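Local coordinates for prolyl-tRNA synthetase (Naegleria fowleri, PDB 6UYH), which probably joins proline to its cognate tRNA through an ATP-dependent prolyl-adenylate step, and here binds the inhibitor halofuginone together with an ATP analogue, at residues L78-R83 against S120-Y125; P126-W131 against H171-S176. One frame throughout, in Å; residues are numbered along the deposited sequence.

In the fold
Both contacts are buried and share helix 121-131, whose first half (121-125) belongs to contact 1 and whose second half (126-131) belongs to contact 2. In contact 1 that first half meets strand 79-81 of a small antiparallel sheet, and the meeting is almost wholly apolar; its polar work is done by E121, on the ligand. Contact 2 sets the same helix on strand 164-174 of the catalytic core and is centred on a hydrogen bond from Y128 to a backbone carbonyl, with an apolar touch beside it. The two are joined where Y125 of contact 1 touches H171 of contact 2. Each also reaches the second subunit.

Contact 1: residues L78-R83 against S120-Y125; sequences LFVTKR and SETIMY. With HFG (7-bromo-6-chloro-3-{3-[(2R,3S)-3-hydroxypiperidin-2-yl]-2-oxopropyl}quinazolin-4(3H)-one), chain D.
I123 sets CG1 beside its backbone N and anti to its carbonyl carbon (chi1 -61°), which lays its side chain across that of V80 at about a right angle, between strand 79-81 and helix 121-125. The V80 side chain leaves the strand toward the helix, and its CB lies 3.6 Å from I123 CG1. The extended end of I123 carries on past this point, bringing its CD1 within 3.9 Å of V80 CB. On the preceding residue of the helix, T122 OG1 stands 3.6 Å from V80 CG2, so one methyl of the valine touches both T122 and I123. No hydrogen bond links the two segments; the axes of strand 79-81 and helix 121-125 run nearly perpendicular, at 83°. Behind the strand, F79 packs on I114 and L116 of strand 108-116, while the hydroxyl of Y39 of the second subunit donates a hydrogen bond to F79 O, and Y39 also packs on I123.

E121 serves the ligand instead. Its chain bends at chi2 (83°) and delivers OE2 to the piperidine nitrogen N1' of halofuginone, 2.6 Å away; C6' of the same ring is 3.2 Å from OE2. The other carboxylate oxygen, OE1, is hydrogen-bonded to T119 OG1, which also bonds the inhibitor, consistent with T119 orienting the carboxylate. The carboxylate would be expected to favour a protonated piperidine. The arrangement is that of the class II prolyl-tRNA synthetase active site, where a helix packed against a small antiparallel sheet presents an acidic side chain to the halofuginone pocket.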
loop_
_atom_site.group_PDB
_atom_site.type_symbol
_atom_site.label_atom_id
_atom_site.label_comp_id
_atom_site.label_asym_id
_atom_site.label_seq_id
_atom_site.Cartn_x
_atom_site.Cartn_y
_atom_site.Cartn_z
ATOM N N LEU A 78 10.268 -7.159 -4.237
ATOM C CA LEU A 78 10.554 -7.732 -2.924
ATOM C C LEU A 78 11.854 -8.523 -2.928
ATOM O O LEU A 78 12.518 -8.631 -1.895
ATOM C CB LEU A 78 9.396 -8.666 -2.513
ATOM C CG LEU A 78 9.583 -9.573 -1.293
ATOM C CD1 LEU A 78 9.620 -8.761 -0.002
ATOM C CD2 LEU A 78 8.470 -10.621 -1.245
ATOM N N PHE A 79 12.210 -9.105 -4.064
ATOM C CA PHE A 79 13.358 -9.997 -4.140
ATOM C C PHE A 79 14.594 -9.236 -4.568
ATOM O O PHE A 79 14.522 -8.311 -5.380
ATOM C CB PHE A 79 13.104 -11.128 -5.132
ATOM C CG PHE A 79 11.989 -12.038 -4.731
ATOM C CD1 PHE A 79 12.028 -12.700 -3.509
ATOM C CD2 PHE A 79 10.905 -12.243 -5.567
ATOM C CE1 PHE A 79 10.998 -13.551 -3.130
ATOM C CE2 PHE A 79 9.875 -13.087 -5.194
ATOM C CZ PHE A 79 9.918 -13.742 -3.981
ATOM N N VAL A 80 15.742 -9.670 -4.053
ATOM C CA VAL A 80 17.022 -9.082 -4.428
ATOM C C VAL A 80 18.034 -10.210 -4.569
ATOM O O VAL A 80 18.021 -11.171 -3.791
ATOM C CB VAL A 80 17.470 -8.001 -3.411
ATOM C CG1 VAL A 80 17.596 -8.579 -1.983
ATOM C CG2 VAL A 80 18.785 -7.339 -3.849
ATOM N N THR A 81 18.891 -10.111 -5.586
ATOM C CA THR A 81 19.899 -11.144 -5.789
ATOM C C THR A 81 21.034 -11.014 -4.776
ATOM O O THR A 81 21.283 -9.953 -4.194
ATOM C CB THR A 81 20.493 -11.105 -7.203
ATOM O OG1 THR A 81 21.101 -9.826 -7.450
ATOM C CG2 THR A 81 19.417 -11.396 -8.268
ATOM N N LYS A 82 21.720 -12.138 -4.566
ATOM C CA LYS A 82 22.940 -12.122 -3.766
ATOM C C LYS A 82 23.960 -11.160 -4.364
ATOM O O LYS A 82 24.593 -10.380 -3.641
ATOM C CB LYS A 82 23.508 -13.541 -3.684
ATOM C CG LYS A 82 24.605 -13.720 -2.630
ATOM C CD LYS A 82 25.053 -15.181 -2.519
ATOM C CE LYS A 82 25.619 -15.701 -3.824
ATOM N NZ LYS A 82 26.246 -17.050 -3.657
ATOM N N ARG A 83 24.100 -11.177 -5.695
ATOM C CA ARG A 83 25.046 -10.300 -6.382
ATOM C C ARG A 83 24.768 -8.832 -6.066
ATOM O O ARG A 83 25.687 -8.068 -5.736
ATOM C CB ARG A 83 24.981 -10.573 -7.892
ATOM C CG ARG A 83 25.470 -9.464 -8.821
ATOM C CD ARG A 83 26.973 -9.367 -8.913
ATOM N NE ARG A 83 27.599 -10.680 -8.934
ATOM C CZ ARG A 83 28.913 -10.882 -8.974
ATOM N NH1 ARG A 83 29.750 -9.846 -9.008
ATOM N NH2 ARG A 83 29.387 -12.124 -8.978
ATOM N N SER A 120 16.035 -1.060 0.216
ATOM C CA SER A 120 16.053 -1.170 -1.244
ATOM C C SER A 120 17.204 -0.452 -1.955
ATOM O O SER A 120 17.151 -0.326 -3.184
ATOM C CB SER A 120 14.720 -0.690 -1.818
ATOM O OG SER A 120 13.681 -1.510 -1.316
ATOM N N GLU A 121 18.250 -0.011 -1.242
ATOM C CA GLU A 121 19.376 0.633 -1.922
ATOM C C GLU A 121 19.921 -0.225 -3.064
ATOM O O GLU A 121 20.129 0.270 -4.180
ATOM C CB GLU A 121 20.502 0.933 -0.932
ATOM C CG GLU A 121 20.287 2.171 -0.060
ATOM C CD GLU A 121 19.420 1.900 1.156
ATOM O OE1 GLU A 121 18.973 0.750 1.348
ATOM O OE2 GLU A 121 19.186 2.846 1.930
ATOM N N THR A 122 20.188 -1.512 -2.796
ATOM C CA THR A 122 20.806 -2.366 -3.815
ATOM C C THR A 122 19.805 -2.844 -4.857
ATOM O O THR A 122 20.221 -3.362 -5.905
ATOM C CB THR A 122 21.496 -3.587 -3.188
ATOM O OG1 THR A 122 20.522 -4.433 -2.558
ATOM C CG2 THR A 122 22.566 -3.156 -2.172
ATOM N N ILE A 123 18.509 -2.672 -4.584
ATOM C CA ILE A 123 17.441 -3.003 -5.524
ATOM C C ILE A 123 17.203 -1.852 -6.497
ATOM O O ILE A 123 16.898 -2.077 -7.672
ATOM C CB ILE A 123 16.157 -3.341 -4.739
ATOM C CG1 ILE A 123 16.395 -4.553 -3.833
ATOM C CG2 ILE A 123 14.949 -3.559 -5.681
ATOM C CD1 ILE A 123 15.196 -4.897 -2.937
ATOM N N MET A 124 17.359 -0.612 -6.034
ATOM C CA MET A 124 17.006 0.573 -6.801
ATOM C C MET A 124 18.176 1.236 -7.508
ATOM O O MET A 124 17.985 1.792 -8.595
ATOM C CB MET A 124 16.343 1.600 -5.882
ATOM C CG MET A 124 15.028 1.114 -5.322
ATOM S SD MET A 124 14.374 2.245 -4.070
ATOM C CE MET A 124 13.940 3.646 -5.091
ATOM N N TYR A 125 19.374 1.197 -6.940
ATOM C CA TYR A 125 20.410 2.084 -7.457
ATOM C C TYR A 125 20.994 1.635 -8.798
ATOM O O TYR A 125 21.464 2.495 -9.551
ATOM C CB TYR A 125 21.508 2.292 -6.403
ATOM C CG TYR A 125 21.021 3.080 -5.195
ATOM C CD1 TYR A 125 19.767 3.699 -5.207
ATOM C CD2 TYR A 125 21.791 3.190 -4.040
ATOM C CE1 TYR A 125 19.309 4.412 -4.112
ATOM C CE2 TYR A 125 21.337 3.901 -2.929
ATOM C CZ TYR A 125 20.093 4.506 -2.973
ATOM O OH TYR A 125 19.631 5.217 -1.879
HETATM O "O4'" HFG D . 18.084 0.470 5.765
HETATM C C21 HFG D . 19.038 1.132 6.115
HETATM C "C3'" HFG D . 19.302 2.511 5.555
HETATM C "C2'" HFG D . 18.070 3.271 5.045
HETATM N "N1'" HFG D . 17.474 2.646 3.857
HETATM C "C6'" HFG D . 16.393 3.462 3.292
HETATM C "C5'" HFG D . 15.286 3.698 4.284
HETATM C "C4'" HFG D . 15.846 4.292 5.581
HETATM C C39 HFG D . 16.990 3.449 6.113
HETATM O "O7'" HFG D . 17.547 4.073 7.274
HETATM C "C1'" HFG D . 20.050 0.593 7.137
HETATM N N3 HFG D . 20.032 -0.866 7.207
HETATM C C4 HFG D . 20.516 -1.572 6.113
HETATM O O11 HFG D . 20.984 -0.997 5.148
HETATM C C10 HFG D . 20.361 -3.028 6.233
HETATM C C5 HFG D . 20.816 -3.867 5.217
HETATM C C2 HFG D . 19.477 -1.496 8.287
HETATM N N1 HFG D . 19.308 -2.763 8.423
HETATM C C9 HFG D . 19.743 -3.563 7.366
HETATM C C8 HFG D . 19.528 -4.938 7.451
HETATM C C7 HFG D . 19.960 -5.755 6.418
HETATM BR BR1 HFG D . 19.559 -7.602 6.519
HETATM C C6 HFG D . 20.625 -5.230 5.330
HETATM CL CL1 HFG D . 21.286 -6.264 4.099
#

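Contact 2: residues P126-W131 against H171-S176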
loop_
_atom_site.group_PDB
_atom_site.type_symbol
_atom_site.label_atom_id
_atom_site.label_comp_id
_atom_site.label_asym_id
_atom_site.label_seq_id
_atom_site.Cartn_x
_atom_site.Cartn_y
_atom_site.Cartn_z
ATOM N N PRO A 126 20.946 0.349 -9.183
ATOM C CA PRO A 126 21.289 0.039 -10.583
ATOM C C PRO A 126 20.364 0.721 -11.579
ATOM O O PRO A 126 20.823 1.161 -12.640
ATOM C CB PRO A 126 21.193 -1.493 -10.634
ATOM C CG PRO A 126 21.545 -1.915 -9.243
ATOM C CD PRO A 126 20.858 -0.885 -8.376
ATOM N N SER A 127 19.073 0.850 -11.251
ATOM C CA SER A 127 18.155 1.601 -12.108
ATOM C C SER A 127 18.488 3.085 -12.111
ATOM O O SER A 127 18.385 3.749 -13.151
ATOM C CB SER A 127 16.713 1.391 -11.642
ATOM O OG SER A 127 16.321 0.055 -11.853
ATOM N N TYR A 128 18.860 3.630 -10.951
ATOM C CA TYR A 128 19.241 5.036 -10.891
ATOM C C TYR A 128 20.419 5.316 -11.812
ATOM O O TYR A 128 20.469 6.362 -12.469
ATOM C CB TYR A 128 19.583 5.423 -9.445
ATOM C CG TYR A 128 18.396 5.781 -8.568
ATOM C CD1 TYR A 128 17.232 5.026 -8.589
ATOM C CD2 TYR A 128 18.459 6.860 -7.690
ATOM C CE1 TYR A 128 16.151 5.349 -7.788
ATOM C CE2 TYR A 128 17.376 7.197 -6.888
ATOM C CZ TYR A 128 16.233 6.437 -6.937
ATOM O OH TYR A 128 15.152 6.757 -6.140
ATOM N N ALA A 129 21.376 4.387 -11.876
ATOM C CA ALA A 129 22.528 4.579 -12.752
ATOM C C ALA A 129 22.104 4.585 -14.213
ATOM O O ALA A 129 22.713 5.277 -15.037
ATOM C CB ALA A 129 23.570 3.488 -12.501
ATOM N N LYS A 130 21.051 3.830 -14.538
ATOM C CA LYS A 130 20.532 3.803 -15.901
ATOM C C LYS A 130 19.756 5.071 -16.223
ATOM O O LYS A 130 19.897 5.629 -17.318
ATOM C CB LYS A 130 19.633 2.580 -16.085
ATOM C CG LYS A 130 18.926 2.544 -17.430
ATOM C CD LYS A 130 17.716 1.629 -17.399
ATOM C CE LYS A 130 16.908 1.766 -18.686
ATOM N NZ LYS A 130 15.624 1.029 -18.619
ATOM N N TRP A 131 18.916 5.523 -15.289
ATOM C CA TRP A 131 17.985 6.613 -15.556
ATOM C C TRP A 131 18.650 7.983 -15.540
ATOM O O TRP A 131 18.163 8.905 -16.204
ATOM C CB TRP A 131 16.848 6.596 -14.533
ATOM C CG TRP A 131 15.981 5.390 -14.629
ATOM C CD1 TRP A 131 15.784 4.616 -15.725
ATOM C CD2 TRP A 131 15.191 4.816 -13.581
ATOM N NE1 TRP A 131 14.914 3.591 -15.429
ATOM C CE2 TRP A 131 14.536 3.695 -14.119
ATOM C CE3 TRP A 131 14.979 5.142 -12.237
ATOM C CZ2 TRP A 131 13.675 2.895 -13.367
ATOM C CZ3 TRP A 131 14.114 4.354 -11.489
ATOM C CH2 TRP A 131 13.481 3.237 -12.056
ATOM N N HIS A 171 14.311 7.713 -1.705
ATOM C CA HIS A 171 15.667 7.671 -2.250
ATOM C C HIS A 171 15.763 8.784 -3.280
ATOM O O HIS A 171 15.075 8.739 -4.306
ATOM C CB HIS A 171 15.954 6.309 -2.893
ATOM C CG HIS A 171 15.888 5.163 -1.934
ATOM N ND1 HIS A 171 17.014 4.606 -1.366
ATOM C CD2 HIS A 171 14.834 4.470 -1.435
ATOM C CE1 HIS A 171 16.660 3.625 -0.557
ATOM N NE2 HIS A 171 15.344 3.518 -0.581
ATOM N N SER A 172 16.607 9.782 -3.023
ATOM C CA SER A 172 16.725 10.924 -3.913
ATOM C C SER A 172 18.161 11.087 -4.396
ATOM O O SER A 172 19.111 10.735 -3.694
ATOM C CB SER A 172 16.271 12.204 -3.218
ATOM O OG SER A 172 14.894 12.128 -2.911
ATOM N N ALA A 173 18.300 11.636 -5.600
ATOM C CA ALA A 173 19.590 11.939 -6.212
ATOM C C ALA A 173 19.593 13.382 -6.694
ATOM O O ALA A 173 18.597 13.852 -7.249
ATOM C CB ALA A 173 19.874 10.992 -7.391
ATOM N N PHE A 174 20.728 14.063 -6.520
ATOM C CA PHE A 174 20.860 15.489 -6.802
ATOM C C PHE A 174 22.173 15.763 -7.514
ATOM O O PHE A 174 23.130 14.990 -7.423
ATOM C CB PHE A 174 20.830 16.335 -5.521
ATOM C CG PHE A 174 19.585 16.147 -4.703
ATOM C CD1 PHE A 174 18.500 16.999 -4.863
ATOM C CD2 PHE A 174 19.508 15.133 -3.772
ATOM C CE1 PHE A 174 17.354 16.838 -4.098
ATOM C CE2 PHE A 174 18.362 14.955 -3.008
ATOM C CZ PHE A 174 17.285 15.814 -3.172
ATOM N N LYS A 175 22.222 16.905 -8.197
ATOM C CA LYS A 175 23.463 17.320 -8.835
ATOM C C LYS A 175 24.450 17.948 -7.857
ATOM O O LYS A 175 25.644 17.995 -8.160
ATOM C CB LYS A 175 23.172 18.299 -9.978
ATOM C CG LYS A 175 22.671 19.661 -9.527
ATOM C CD LYS A 175 22.396 20.569 -10.725
ATOM C CE LYS A 175 21.861 21.925 -10.287
ATOM N NZ LYS A 175 21.403 22.746 -11.443
ATOM N N SER A 176 23.996 18.402 -6.686
ATOM C CA SER A 176 24.873 19.114 -5.765
ATOM C C SER A 176 24.606 18.688 -4.330
ATOM O O SER A 176 23.533 18.177 -3.994
ATOM C CB SER A 176 24.695 20.630 -5.879
ATOM O OG SER A 176 23.402 21.006 -5.439
#
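Helix 126-131 lies beside strand 171-174, with Y128 and A173 the residues nearest in register, their CA atoms 8.3 Å apart. The pair belongs to the class II synthetase catalytic core, in which helix 121-131 packs on the antiparallel strands 140-149, 164-174 and 261-272. One side chain does most of the bridging: Y128 points toward the strand, its CG anti to the carbonyl carbon (chi1 -83°), and spans the gap with its ring. Partway along, ring atom CD2 comes within 4.4 Å of A173 CB, a loose apolar touch made obliquely to the ring. The tyrosine also touches L140 and L142 of strand 140-149, and its ring meets that of Y125, one turn earlier in the helix.

H171 starts out toward the helix, but its imidazole turns away. Its ND1 is hydrogen-bonded to Y125 OH and its NE2 to E169 OE2, so both ring nitrogens are engaged and the rotation of the ring is fixed while it touches halofuginone. Farther along the helix, W131 NE1 bonds D37 of the second subunit. The Y128 and H171 side chains cross at about a right angle, with Y128 OH 3.4 Å from H171 CB. There the hydroxyl donates to H171 O at 2.7 Å, approaching at a C=O...donor angle of 125° from a position 45° out of the carbonyl plane.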